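Local coordinates for dextranase (PDB 6NZS), which catalyses the endohydrolysis of alpha-1,6-glucosidic linkages in dextran as a glycoside hydrolase of family 49, at residues 498-504 against 543-549; 558-564 against 579-585; 488-494 against 519-525; 428-434 against 476-482. The contacts are given in a common frame with arbitrary orientation. Numbering follows the deposited sequence.

Interaction 1 of 4, residues 498-504 against 543-549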
# COMPACT_ATOMS: atom_id res chain seq x y z
N GLU A 498 15.57 -9.62 18.90
CA GLU A 498 16.61 -8.79 19.50
C GLU A 498 16.75 -7.46 18.78
O GLU A 498 16.67 -7.38 17.55
CB GLU A 498 17.97 -9.51 19.48
CG GLU A 498 17.99 -10.77 20.31
CD GLU A 498 19.12 -11.70 19.92
OE1 GLU A 498 20.10 -11.23 19.32
OE2 GLU A 498 19.01 -12.91 20.23
N ASN A 499 16.98 -6.41 19.57
CA ASN A 499 17.32 -5.08 19.07
C ASN A 499 16.36 -4.59 17.99
O ASN A 499 16.73 -4.30 16.85
CB ASN A 499 18.78 -4.99 18.62
CG ASN A 499 19.27 -3.56 18.53
OD1 ASN A 499 18.85 -2.71 19.31
ND2 ASN A 499 20.14 -3.28 17.56
N ILE A 500 15.10 -4.48 18.38
CA ILE A 500 14.06 -3.88 17.55
C ILE A 500 13.86 -2.46 18.06
O ILE A 500 13.65 -2.25 19.26
CB ILE A 500 12.75 -4.68 17.67
CG1 ILE A 500 13.01 -6.19 17.48
CG2 ILE A 500 11.69 -4.12 16.70
CD1 ILE A 500 13.63 -6.57 16.15
N HIS A 501 13.94 -1.48 17.17
CA HIS A 501 13.88 -0.09 17.56
C HIS A 501 12.74 0.58 16.81
O HIS A 501 12.69 0.51 15.58
CB HIS A 501 15.21 0.62 17.27
CG HIS A 501 15.42 1.86 18.06
ND1 HIS A 501 16.30 1.94 19.12
CD2 HIS A 501 14.86 3.09 17.95
CE1 HIS A 501 16.28 3.16 19.62
NE2 HIS A 501 15.41 3.88 18.93
N VAL A 502 11.84 1.23 17.55
CA VAL A 502 10.74 2.01 16.97
C VAL A 502 10.91 3.43 17.50
O VAL A 502 10.67 3.69 18.68
CB VAL A 502 9.37 1.44 17.35
CG1 VAL A 502 8.25 2.26 16.70
CG2 VAL A 502 9.26 -0.03 16.93
N LYS A 503 11.33 4.34 16.62
CA LYS A 503 11.61 5.72 17.00
C LYS A 503 10.59 6.64 16.33
O LYS A 503 10.36 6.56 15.12
CB LYS A 503 13.02 6.13 16.58
CG LYS A 503 13.39 7.54 17.03
CD LYS A 503 14.87 7.85 16.78
CE LYS A 503 15.21 9.23 17.31
NZ LYS A 503 16.69 9.49 17.31
N ASN A 504 9.99 7.53 17.13
CA ASN A 504 9.00 8.49 16.63
C ASN A 504 7.81 7.81 15.94
O ASN A 504 7.37 8.23 14.86
CB ASN A 504 9.62 9.58 15.75
CG ASN A 504 8.64 10.72 15.47
OD1 ASN A 504 7.75 11.00 16.29
ND2 ASN A 504 8.78 11.37 14.32
N ASN A 543 19.11 -4.36 23.80
CA ASN A 543 18.95 -5.46 22.85
C ASN A 543 17.54 -6.02 22.83
O ASN A 543 17.32 -7.12 22.32
CB ASN A 543 19.96 -6.58 23.16
CG ASN A 543 20.18 -7.52 21.99
OD1 ASN A 543 20.30 -7.07 20.84
ND2 ASN A 543 20.21 -8.82 22.26
N GLY A 544 16.56 -5.30 23.38
CA GLY A 544 15.19 -5.75 23.33
C GLY A 544 14.36 -4.89 22.40
O GLY A 544 14.80 -4.56 21.29
N LEU A 545 13.16 -4.52 22.83
CA LEU A 545 12.28 -3.64 22.06
C LEU A 545 12.39 -2.23 22.61
O LEU A 545 12.05 -1.99 23.78
CB LEU A 545 10.84 -4.14 22.14
CG LEU A 545 9.78 -3.24 21.50
CD1 LEU A 545 9.99 -3.07 19.99
CD2 LEU A 545 8.41 -3.83 21.76
N ALA A 546 12.84 -1.30 21.79
CA ALA A 546 13.00 0.10 22.18
C ALA A 546 11.89 0.93 21.55
O ALA A 546 11.75 0.96 20.32
CB ALA A 546 14.36 0.64 21.73
N LEU A 547 11.10 1.60 22.39
CA LEU A 547 10.10 2.58 21.94
C LEU A 547 10.61 3.96 22.34
O LEU A 547 10.42 4.39 23.48
CB LEU A 547 8.73 2.29 22.57
CG LEU A 547 8.24 0.85 22.39
CD1 LEU A 547 6.95 0.62 23.15
CD2 LEU A 547 8.09 0.47 20.93
N GLU A 548 11.25 4.64 21.41
CA GLU A 548 11.84 5.95 21.65
C GLU A 548 10.93 7.01 21.04
O GLU A 548 10.66 6.98 19.84
CB GLU A 548 13.23 6.03 21.02
CG GLU A 548 13.92 7.36 21.24
CD GLU A 548 15.30 7.43 20.61
OE1 GLU A 548 15.71 6.45 19.95
OE2 GLU A 548 15.96 8.48 20.77
N ASN A 549 10.45 7.95 21.86
CA ASN A 549 9.53 8.98 21.39
C ASN A 549 8.28 8.39 20.75
O ASN A 549 7.81 8.87 19.72
CB ASN A 549 10.21 9.98 20.45
CG ASN A 549 11.41 10.62 21.08
OD1 ASN A 549 11.46 10.80 22.29
ND2 ASN A 549 12.39 10.97 20.25
O HOH W 1 17.92 6.95 18.54
O HOH W 2 6.63 11.06 18.73

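Interaction 2 of 4, residues 558-564 against 579-585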
# COMPACT_ATOMS: atom_id res chain seq x y z
N GLU A 558 6.34 7.18 28.44
CA GLU A 558 7.59 6.89 29.14
C GLU A 558 7.35 5.89 30.27
O GLU A 558 6.41 6.05 31.05
CB GLU A 558 8.20 8.17 29.72
CG GLU A 558 8.48 9.27 28.71
CD GLU A 558 8.97 10.55 29.37
OE1 GLU A 558 10.04 10.53 30.00
OE2 GLU A 558 8.28 11.59 29.25
N LYS A 559 8.22 4.89 30.36
CA LYS A 559 8.17 3.93 31.46
C LYS A 559 8.23 4.63 32.81
O LYS A 559 7.68 4.12 33.80
CB LYS A 559 9.33 2.94 31.34
CG LYS A 559 8.93 1.49 31.25
CD LYS A 559 10.17 0.61 31.12
CE LYS A 559 9.81 -0.86 31.12
NZ LYS A 559 11.04 -1.73 31.12
N THR A 560 8.88 5.79 32.88
CA THR A 560 9.04 6.53 34.12
C THR A 560 8.02 7.65 34.30
O THR A 560 8.11 8.40 35.28
CB THR A 560 10.46 7.11 34.21
OG1 THR A 560 10.68 7.99 33.10
CG2 THR A 560 11.50 6.00 34.20
N ALA A 561 7.06 7.80 33.39
CA ALA A 561 6.11 8.90 33.43
C ALA A 561 4.69 8.47 33.82
O ALA A 561 3.78 9.31 33.77
CB ALA A 561 6.08 9.66 32.10
N ASP A 562 4.48 7.21 34.19
CA ASP A 562 3.17 6.75 34.65
C ASP A 562 2.07 6.98 33.61
O ASP A 562 0.91 7.22 33.95
CB ASP A 562 2.80 7.38 36.00
CG ASP A 562 1.72 6.60 36.74
OD1 ASP A 562 1.63 5.36 36.55
OD2 ASP A 562 0.96 7.22 37.51
N ASN A 563 2.41 6.89 32.32
CA ASN A 563 1.44 7.06 31.25
C ASN A 563 1.52 5.94 30.22
O ASN A 563 1.06 6.12 29.08
CB ASN A 563 1.60 8.43 30.57
CG ASN A 563 2.92 8.56 29.83
OD1 ASN A 563 3.77 7.67 29.90
ND2 ASN A 563 3.10 9.66 29.11
N TRP A 564 2.08 4.79 30.59
CA TRP A 564 2.44 3.75 29.63
C TRP A 564 1.54 2.53 29.64
O TRP A 564 1.47 1.83 28.62
CB TRP A 564 3.90 3.30 29.84
CG TRP A 564 4.13 2.72 31.21
CD1 TRP A 564 4.53 3.39 32.32
CD2 TRP A 564 3.93 1.36 31.60
NE1 TRP A 564 4.61 2.53 33.39
CE2 TRP A 564 4.24 1.28 32.98
CE3 TRP A 564 3.54 0.20 30.93
CZ2 TRP A 564 4.16 0.08 33.69
CZ3 TRP A 564 3.45 -0.98 31.64
CH2 TRP A 564 3.76 -1.03 33.01
N TRP A 579 9.43 -7.42 31.23
CA TRP A 579 9.69 -6.06 31.69
C TRP A 579 11.07 -5.57 31.29
O TRP A 579 11.22 -4.45 30.79
CB TRP A 579 9.53 -5.99 33.21
CG TRP A 579 9.81 -4.64 33.78
CD1 TRP A 579 10.94 -4.24 34.44
CD2 TRP A 579 8.95 -3.50 33.75
NE1 TRP A 579 10.84 -2.92 34.81
CE2 TRP A 579 9.62 -2.44 34.40
CE3 TRP A 579 7.67 -3.26 33.23
CZ2 TRP A 579 9.05 -1.18 34.55
CZ3 TRP A 579 7.12 -2.01 33.37
CH2 TRP A 579 7.80 -0.98 34.03
N ASN A 580 12.10 -6.39 31.48
CA ASN A 580 13.44 -5.92 31.19
C ASN A 580 13.82 -6.04 29.72
O ASN A 580 14.94 -5.67 29.35
CB ASN A 580 14.46 -6.61 32.09
CG ASN A 580 14.40 -6.09 33.51
OD1 ASN A 580 14.31 -4.88 33.72
ND2 ASN A 580 14.44 -6.99 34.48
N SER A 581 12.90 -6.50 28.88
CA SER A 581 13.13 -6.64 27.45
C SER A 581 12.54 -5.49 26.64
O SER A 581 12.53 -5.56 25.41
CB SER A 581 12.57 -7.97 26.95
OG SER A 581 13.39 -9.05 27.40
N TRP A 582 12.04 -4.44 27.30
CA TRP A 582 11.54 -3.29 26.55
C TRP A 582 11.80 -2.01 27.33
O TRP A 582 12.03 -2.02 28.54
CB TRP A 582 10.05 -3.41 26.18
CG TRP A 582 9.10 -3.36 27.34
CD1 TRP A 582 8.74 -4.40 28.13
CD2 TRP A 582 8.34 -2.22 27.79
NE1 TRP A 582 7.82 -3.99 29.08
CE2 TRP A 582 7.56 -2.65 28.89
CE3 TRP A 582 8.24 -0.88 27.39
CZ2 TRP A 582 6.71 -1.80 29.58
CZ3 TRP A 582 7.39 -0.03 28.09
CH2 TRP A 582 6.64 -0.50 29.17
N ASN A 583 11.71 -0.89 26.61
CA ASN A 583 11.79 0.42 27.23
C ASN A 583 10.96 1.38 26.39
O ASN A 583 10.79 1.19 25.18
CB ASN A 583 13.24 0.90 27.33
CG ASN A 583 13.41 2.06 28.31
OD1 ASN A 583 12.50 2.40 29.06
ND2 ASN A 583 14.58 2.68 28.28
N ALA A 584 10.42 2.41 27.05
CA ALA A 584 9.77 3.53 26.38
C ALA A 584 10.32 4.79 27.02
O ALA A 584 10.21 4.95 28.24
CB ALA A 584 8.24 3.47 26.54
N TRP A 585 10.95 5.65 26.23
CA TRP A 585 11.58 6.83 26.80
C TRP A 585 11.58 7.98 25.81
O TRP A 585 11.43 7.79 24.60
CB TRP A 585 13.00 6.52 27.31
CG TRP A 585 14.07 6.46 26.24
CD1 TRP A 585 14.95 7.45 25.92
CD2 TRP A 585 14.37 5.36 25.37
NE1 TRP A 585 15.78 7.03 24.90
CE2 TRP A 585 15.44 5.75 24.55
CE3 TRP A 585 13.83 4.08 25.22
CZ2 TRP A 585 16.00 4.91 23.59
CZ3 TRP A 585 14.38 3.24 24.26
CH2 TRP A 585 15.46 3.66 23.46
O HOH W 3 11.15 6.35 30.78

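Interaction 3 of 4, residues 488-494 against 519-525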
# COMPACT_ATOMS: atom_id res chain seq x y z
N ALA A 488 -0.85 0.20 18.82
CA ALA A 488 0.50 0.50 18.35
C ALA A 488 1.24 -0.74 17.86
O ALA A 488 1.73 -0.77 16.73
CB ALA A 488 1.30 1.21 19.44
N ILE A 489 1.37 -1.76 18.71
CA ILE A 489 2.28 -2.87 18.41
C ILE A 489 1.83 -4.14 19.11
O ILE A 489 1.55 -4.14 20.31
CB ILE A 489 3.74 -2.50 18.74
CG1 ILE A 489 4.68 -3.64 18.38
CG2 ILE A 489 3.89 -2.13 20.22
CD1 ILE A 489 6.15 -3.20 18.27
N ARG A 490 1.78 -5.24 18.36
CA ARG A 490 1.55 -6.56 18.94
C ARG A 490 2.59 -7.51 18.39
O ARG A 490 2.60 -7.80 17.19
CB ARG A 490 0.13 -7.07 18.68
CG ARG A 490 -0.90 -6.44 19.60
CD ARG A 490 -2.33 -6.83 19.28
NE ARG A 490 -3.21 -5.90 19.98
CZ ARG A 490 -4.51 -5.75 19.76
NH1 ARG A 490 -5.13 -6.50 18.85
NH2 ARG A 490 -5.19 -4.84 20.44
N VAL A 491 3.46 -8.00 19.26
CA VAL A 491 4.50 -8.94 18.88
C VAL A 491 4.21 -10.27 19.56
O VAL A 491 4.38 -10.40 20.78
CB VAL A 491 5.89 -8.41 19.27
CG1 VAL A 491 6.97 -9.46 18.97
CG2 VAL A 491 6.19 -7.11 18.52
N TYR A 492 3.76 -11.25 18.78
CA TYR A 492 3.71 -12.64 19.22
C TYR A 492 4.97 -13.28 18.65
O TYR A 492 5.02 -13.63 17.47
CB TYR A 492 2.41 -13.30 18.75
CG TYR A 492 1.23 -12.47 19.19
CD1 TYR A 492 0.78 -12.49 20.51
CD2 TYR A 492 0.62 -11.58 18.31
CE1 TYR A 492 -0.27 -11.68 20.92
CE2 TYR A 492 -0.41 -10.78 18.71
CZ TYR A 492 -0.86 -10.83 20.01
OH TYR A 492 -1.89 -10.01 20.40
N ALA A 493 6.00 -13.37 19.49
CA ALA A 493 7.34 -13.72 19.00
C ALA A 493 7.41 -15.20 18.65
O ALA A 493 7.27 -16.06 19.53
CB ALA A 493 8.39 -13.36 20.04
N LEU A 494 7.65 -15.49 17.38
CA LEU A 494 7.82 -16.85 16.89
C LEU A 494 9.29 -17.20 16.73
O LEU A 494 9.61 -18.34 16.35
CB LEU A 494 7.08 -17.04 15.57
CG LEU A 494 5.57 -16.80 15.62
CD1 LEU A 494 4.97 -16.85 14.22
CD2 LEU A 494 4.89 -17.81 16.54
N VAL A 519 -4.90 -2.60 23.22
CA VAL A 519 -3.70 -2.98 23.94
C VAL A 519 -2.57 -3.31 22.97
O VAL A 519 -2.79 -3.84 21.87
CB VAL A 519 -4.02 -4.17 24.86
CG1 VAL A 519 -4.28 -5.43 24.04
CG2 VAL A 519 -2.88 -4.41 25.86
N SER A 520 -1.35 -2.99 23.38
CA SER A 520 -0.14 -3.46 22.71
C SER A 520 0.40 -4.66 23.48
O SER A 520 0.34 -4.69 24.71
CB SER A 520 0.90 -2.35 22.65
OG SER A 520 0.57 -1.42 21.62
N HIS A 521 0.93 -5.65 22.75
CA HIS A 521 1.35 -6.93 23.31
C HIS A 521 2.81 -7.24 22.97
O HIS A 521 3.32 -6.85 21.92
CB HIS A 521 0.51 -8.09 22.76
CG HIS A 521 -0.79 -8.29 23.47
ND1 HIS A 521 -1.79 -9.11 22.99
CD2 HIS A 521 -1.26 -7.78 24.63
CE1 HIS A 521 -2.81 -9.11 23.83
NE2 HIS A 521 -2.52 -8.30 24.83
N LEU A 522 3.45 -7.99 23.86
CA LEU A 522 4.80 -8.52 23.64
C LEU A 522 4.85 -9.86 24.38
O LEU A 522 4.85 -9.87 25.61
CB LEU A 522 5.84 -7.56 24.19
CG LEU A 522 7.31 -7.99 24.02
CD1 LEU A 522 7.71 -8.06 22.54
CD2 LEU A 522 8.20 -7.01 24.75
N LYS A 523 4.87 -10.96 23.63
CA LYS A 523 4.72 -12.29 24.21
C LYS A 523 5.73 -13.23 23.57
O LYS A 523 6.00 -13.14 22.37
CB LYS A 523 3.32 -12.85 23.96
CG LYS A 523 2.19 -12.01 24.58
CD LYS A 523 0.84 -12.70 24.43
CE LYS A 523 -0.26 -11.89 25.09
NZ LYS A 523 -0.15 -11.95 26.59
N ARG A 524 6.28 -14.14 24.38
CA ARG A 524 7.24 -15.14 23.92
C ARG A 524 6.52 -16.47 23.76
O ARG A 524 6.03 -17.04 24.75
CB ARG A 524 8.40 -15.27 24.91
CG ARG A 524 9.15 -13.97 25.14
CD ARG A 524 10.42 -14.16 25.95
NE ARG A 524 10.17 -14.53 27.34
CZ ARG A 524 10.75 -15.56 27.96
NH1 ARG A 524 11.60 -16.34 27.31
NH2 ARG A 524 10.46 -15.81 29.22
N TYR A 525 6.47 -16.98 22.54
CA TYR A 525 5.88 -18.28 22.28
C TYR A 525 6.95 -19.37 22.43
O TYR A 525 8.14 -19.08 22.60
CB TYR A 525 5.19 -18.30 20.91
CG TYR A 525 3.83 -17.62 20.89
CD1 TYR A 525 3.40 -16.85 21.96
CD2 TYR A 525 2.97 -17.78 19.81
CE1 TYR A 525 2.15 -16.24 21.95
CE2 TYR A 525 1.71 -17.17 19.79
CZ TYR A 525 1.32 -16.41 20.87
OH TYR A 525 0.08 -15.80 20.86
O HOH W 4 -1.57 0.36 21.68

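Interaction 4 of 4, residues 428-434 against 476-482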
# COMPACT_ATOMS: atom_id res chain seq x y z
N VAL A 428 13.54 0.98 8.12
CA VAL A 428 12.34 1.56 7.51
C VAL A 428 12.16 2.97 8.06
O VAL A 428 11.88 3.14 9.25
CB VAL A 428 11.09 0.71 7.80
CG1 VAL A 428 9.83 1.35 7.19
CG2 VAL A 428 11.26 -0.71 7.31
N THR A 429 12.28 3.97 7.19
CA THR A 429 12.25 5.36 7.63
C THR A 429 11.14 6.14 6.93
O THR A 429 10.82 5.90 5.76
CB THR A 429 13.61 6.04 7.41
OG1 THR A 429 14.01 5.89 6.04
CG2 THR A 429 14.67 5.41 8.31
N ASN A 430 10.55 7.09 7.66
CA ASN A 430 9.66 8.10 7.08
C ASN A 430 8.41 7.48 6.45
O ASN A 430 8.13 7.62 5.26
CB ASN A 430 10.41 9.02 6.12
CG ASN A 430 11.50 9.77 6.83
OD1 ASN A 430 11.24 10.37 7.87
ND2 ASN A 430 12.72 9.69 6.33
N THR A 431 7.67 6.78 7.30
CA THR A 431 6.39 6.17 6.95
C THR A 431 5.29 7.07 7.48
O THR A 431 5.34 7.48 8.64
CB THR A 431 6.27 4.79 7.62
OG1 THR A 431 7.42 3.99 7.30
CG2 THR A 431 5.00 4.08 7.17
N THR A 432 4.30 7.38 6.64
CA THR A 432 3.12 8.11 7.09
C THR A 432 1.89 7.28 6.77
O THR A 432 1.58 7.06 5.59
CB THR A 432 3.02 9.49 6.45
OG1 THR A 432 4.25 10.20 6.66
CG2 THR A 432 1.90 10.28 7.08
N VAL A 433 1.19 6.83 7.81
CA VAL A 433 -0.07 6.13 7.66
C VAL A 433 -1.15 7.21 7.74
O VAL A 433 -1.54 7.64 8.82
CB VAL A 433 -0.25 5.07 8.74
CG1 VAL A 433 -1.49 4.22 8.49
CG2 VAL A 433 1.01 4.17 8.82
N ILE A 434 -1.59 7.68 6.57
CA ILE A 434 -2.46 8.85 6.53
C ILE A 434 -3.87 8.52 6.96
O ILE A 434 -4.59 9.39 7.46
CB ILE A 434 -2.42 9.57 5.16
CG1 ILE A 434 -2.77 8.63 4.00
CG2 ILE A 434 -1.07 10.27 4.94
CD1 ILE A 434 -3.09 9.40 2.70
N PHE A 476 12.78 1.07 12.88
CA PHE A 476 11.68 1.79 12.24
C PHE A 476 11.73 3.20 12.81
O PHE A 476 11.48 3.40 14.00
CB PHE A 476 10.34 1.14 12.59
CG PHE A 476 10.26 -0.31 12.23
CD1 PHE A 476 10.65 -1.29 13.12
CD2 PHE A 476 9.79 -0.70 10.98
CE1 PHE A 476 10.58 -2.64 12.78
CE2 PHE A 476 9.73 -2.03 10.64
CZ PHE A 476 10.11 -3.01 11.53
N GLU A 477 12.06 4.18 11.98
CA GLU A 477 12.22 5.56 12.44
C GLU A 477 11.29 6.48 11.68
O GLU A 477 11.36 6.56 10.45
CB GLU A 477 13.67 6.04 12.30
CG GLU A 477 13.84 7.49 12.73
CD GLU A 477 15.26 7.87 13.08
OE1 GLU A 477 16.14 6.98 13.07
OE2 GLU A 477 15.49 9.06 13.37
N ASN A 478 10.43 7.19 12.44
CA ASN A 478 9.40 8.09 11.94
C ASN A 478 8.26 7.30 11.33
O ASN A 478 8.29 6.94 10.15
CB ASN A 478 9.96 9.15 10.97
CG ASN A 478 11.09 9.95 11.59
OD1 ASN A 478 11.13 10.15 12.80
ND2 ASN A 478 12.01 10.40 10.75
N ILE A 479 7.25 6.99 12.15
CA ILE A 479 6.01 6.40 11.69
C ILE A 479 4.91 7.34 12.17
O ILE A 479 4.55 7.33 13.36
CB ILE A 479 5.78 4.98 12.22
CG1 ILE A 479 6.98 4.07 11.93
CG2 ILE A 479 4.51 4.42 11.60
CD1 ILE A 479 6.85 2.69 12.58
N THR A 480 4.40 8.16 11.27
CA THR A 480 3.39 9.15 11.60
C THR A 480 2.02 8.57 11.27
O THR A 480 1.76 8.21 10.12
CB THR A 480 3.65 10.42 10.80
OG1 THR A 480 4.92 10.97 11.20
CG2 THR A 480 2.56 11.45 11.03
N VAL A 481 1.17 8.45 12.28
CA VAL A 481 -0.17 7.88 12.12
C VAL A 481 -1.17 9.00 12.35
O VAL A 481 -1.27 9.55 13.46
CB VAL A 481 -0.40 6.71 13.09
CG1 VAL A 481 -1.78 6.11 12.86
CG2 VAL A 481 0.70 5.66 12.92
N GLU A 482 -1.89 9.36 11.30
CA GLU A 482 -2.78 10.51 11.34
C GLU A 482 -4.21 10.09 11.67
O GLU A 482 -4.66 9.02 11.24
CB GLU A 482 -2.74 11.27 10.01
CG GLU A 482 -1.32 11.72 9.64
CD GLU A 482 -1.29 12.97 8.79
OE1 GLU A 482 -2.15 13.85 8.96
OE2 GLU A 482 -0.38 13.08 7.95
O HOH W 5 9.22 4.33 9.32
O HOH W 6 6.78 9.81 9.54
O HOH W 7 -4.06 6.65 9.99

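Interaction 1 of 4, residues 498-504 against 543-549
Two neighbouring turns of the pectate-lyase-like beta-solenoid lie side by side here, their strands parallel at 15° with axes 4.7 Å apart. The main-chain bonds alternate as expected for parallel strands: Ile500 N gives to Gly544 O (2.9 Å), Ala546 N to Ile500 O (2.8 Å), Val502 N to Ala546 O (2.8 Å), Glu548 N to Val502 O (2.9 Å). Positive phi angles at Asn499 and Asn504 bend the backbone at both ends, yet their amides still bond, to Asn543 O and Glu548 O.

Apolar contacts lie on the buried face, where Ile500 CG2 meets Leu545 CD1 at 3.8 Å and Val502 CB meets Leu547 CD2 at 3.9 Å. The polar face carries His501, whose ring covers Ala546 CB in a CH-pi contact. Glu548 is the polar hub of this face: OE2 bonds to Thr587 and makes a long salt bridge with Lys503 NZ (3.7 Å), while OE1 accepts from His501 NE2 at 2.8 Å.

Interaction 2 of 4, residues 558-564 against 579-585
The ammonium group of Lys559 anchors this contact, giving hydrogen bonds to two carbonyls, Trp579 O (2.7 Å) and Trp582 O (2.8 Å). Lys559 is the second residue of a type I beta turn, Glu558 to Ala561, closed by Ala561 N to Glu558 O at 3.0 Å. The turn docks against strand 582-585, the last strand of the beta-solenoid sheet. Lys559 N, at its near side, donates to Ala584 O (2.9 Å), and that same carbonyl takes a bond from water 3, which accepts from Thr560 N. Within the loop, Asn563 OD1 accepts from Glu558 N (3.0 Å), while its ND2 holds Glu555 and Val556.

With chi2 to chi4 all trans, the lysine extends into a cleft between two indoles. NZ makes cation-pi contacts with both five-membered rings, its distance to the ring centroid being 3.8 Å for Trp579 and 4.3 Å for Trp582, while CE lies over the face of each six-membered ring. The cation is thus held by carbonyls and aromatic faces together.

Trp564 from the loop completes an aromatic cluster, meeting both indoles obliquely, and Phe574 adds an edge-to-face contact to Trp582. Trp564 comes nearest to the two indoles with CE3 to Trp582 CH2 at 3.6 Å and CH2 to Trp579 CZ3 at 3.5 Å.

Interaction 3 of 4, residues 488-494 against 519-525
Look first at Arg490: chi1 m and two trans torsions carry the guanidinium out from the sheet face to Val519 O, which takes NE at 2.8 Å and NH2 at 3.0 Å. NH1 reaches Lys444 O and NH2 also serves Ser517 O, so main-chain carbonyls from two parts of the chain surround this buried charge. Tyr492, on the same face and also m, leans its ring back along the strand so that OH meets His521 ND1 in a 2.7 Å hydrogen bond; the two rings touch rim to rim. Tyr525, again m, turns a ring face to Tyr492 CB, a CH-pi contact. Lys523 CD passes the edge of the Tyr492 ring, 3.8 Å from CE1, before NZ reaches its salt bridge with Asp575.

On the other face Val491 (t) and Leu522 (tp) interlock, CB to CD1 at 3.8 Å. Ser520, with chi1 m, brings OG to accept from Ile489 N at 3.0 Å and to bond water 4.

Main chains pair through Val491 N to His521 O and Lys523 N to Val491 O, both 2.9 Å, with strand axes 4° apart. Such parallel pairing between successive turns is the hallmark of a beta-solenoid wall.

Interaction 4 of 4, residues 428-434 against 476-482
Val428 opens the pairing, its O accepting from Glu477 N at 2.9 Å, while CB rests against Phe476 CD2 at 3.7 Å on the buried face. Thr429 turns to the other face, where OG1 bonds Asp401. At Asn430 phi turns positive, as it does at the matching Asn478, and both strands bend together. Asn430 N still donates to Glu477 O (3.0 Å), and Asn478 ND2 gives a 3.0 Å bond to Asn430 OD1. Asn430 ND2 continues to Asp401 and Asn478 OD1 to Asn504 ND2, so the three side-chain amides form a hydrogen-bonded row across successive turns of the beta-solenoid. Thr431 resumes the pairing: N to Asn478 O and O from Thr480 N, both 2.9 Å, with OG1 on water 5 at 2.7 Å. Thr432 lies beside Thr480 on the polar face. Val433 returns inward, packing on Val481 and Ile479, its N bonded to Thr480 O (2.8 Å) and its O to Glu482 N (3.0 Å). Ile434 lies beside Glu482, which bonds Ser119 in the N-terminal region. The chemistry implies two layers: a mainly aliphatic interior, and an outer face whose polar groups are met by the matching asparagine, by residues of neighbouring turns or by water.

Overall arrangement
Interactions 4, 1 and 2 follow one another across a single long sheet of the solenoid: 469-482 borders 495-507, joined by Lys503 O to Asn478 N, and 545-552 borders 582-585 through Leu547 N to Asn583 O. Interaction 3 belongs to a separate six-strand sheet, and meets the first across the interior, Ile489 CD1 lying 4.2 Å from Leu545 CD2. It is the most buried; 1 and 4 are half inside, half outside. Interaction 2 lies farthest from the chain's centre and trades strand pairing for a lysine held between two tryptophan faces. Polar character shifts accordingly: hydrogen-bonded asparagine amides in 4, a histidine-carboxylate pair in 1, a buried arginine in 3.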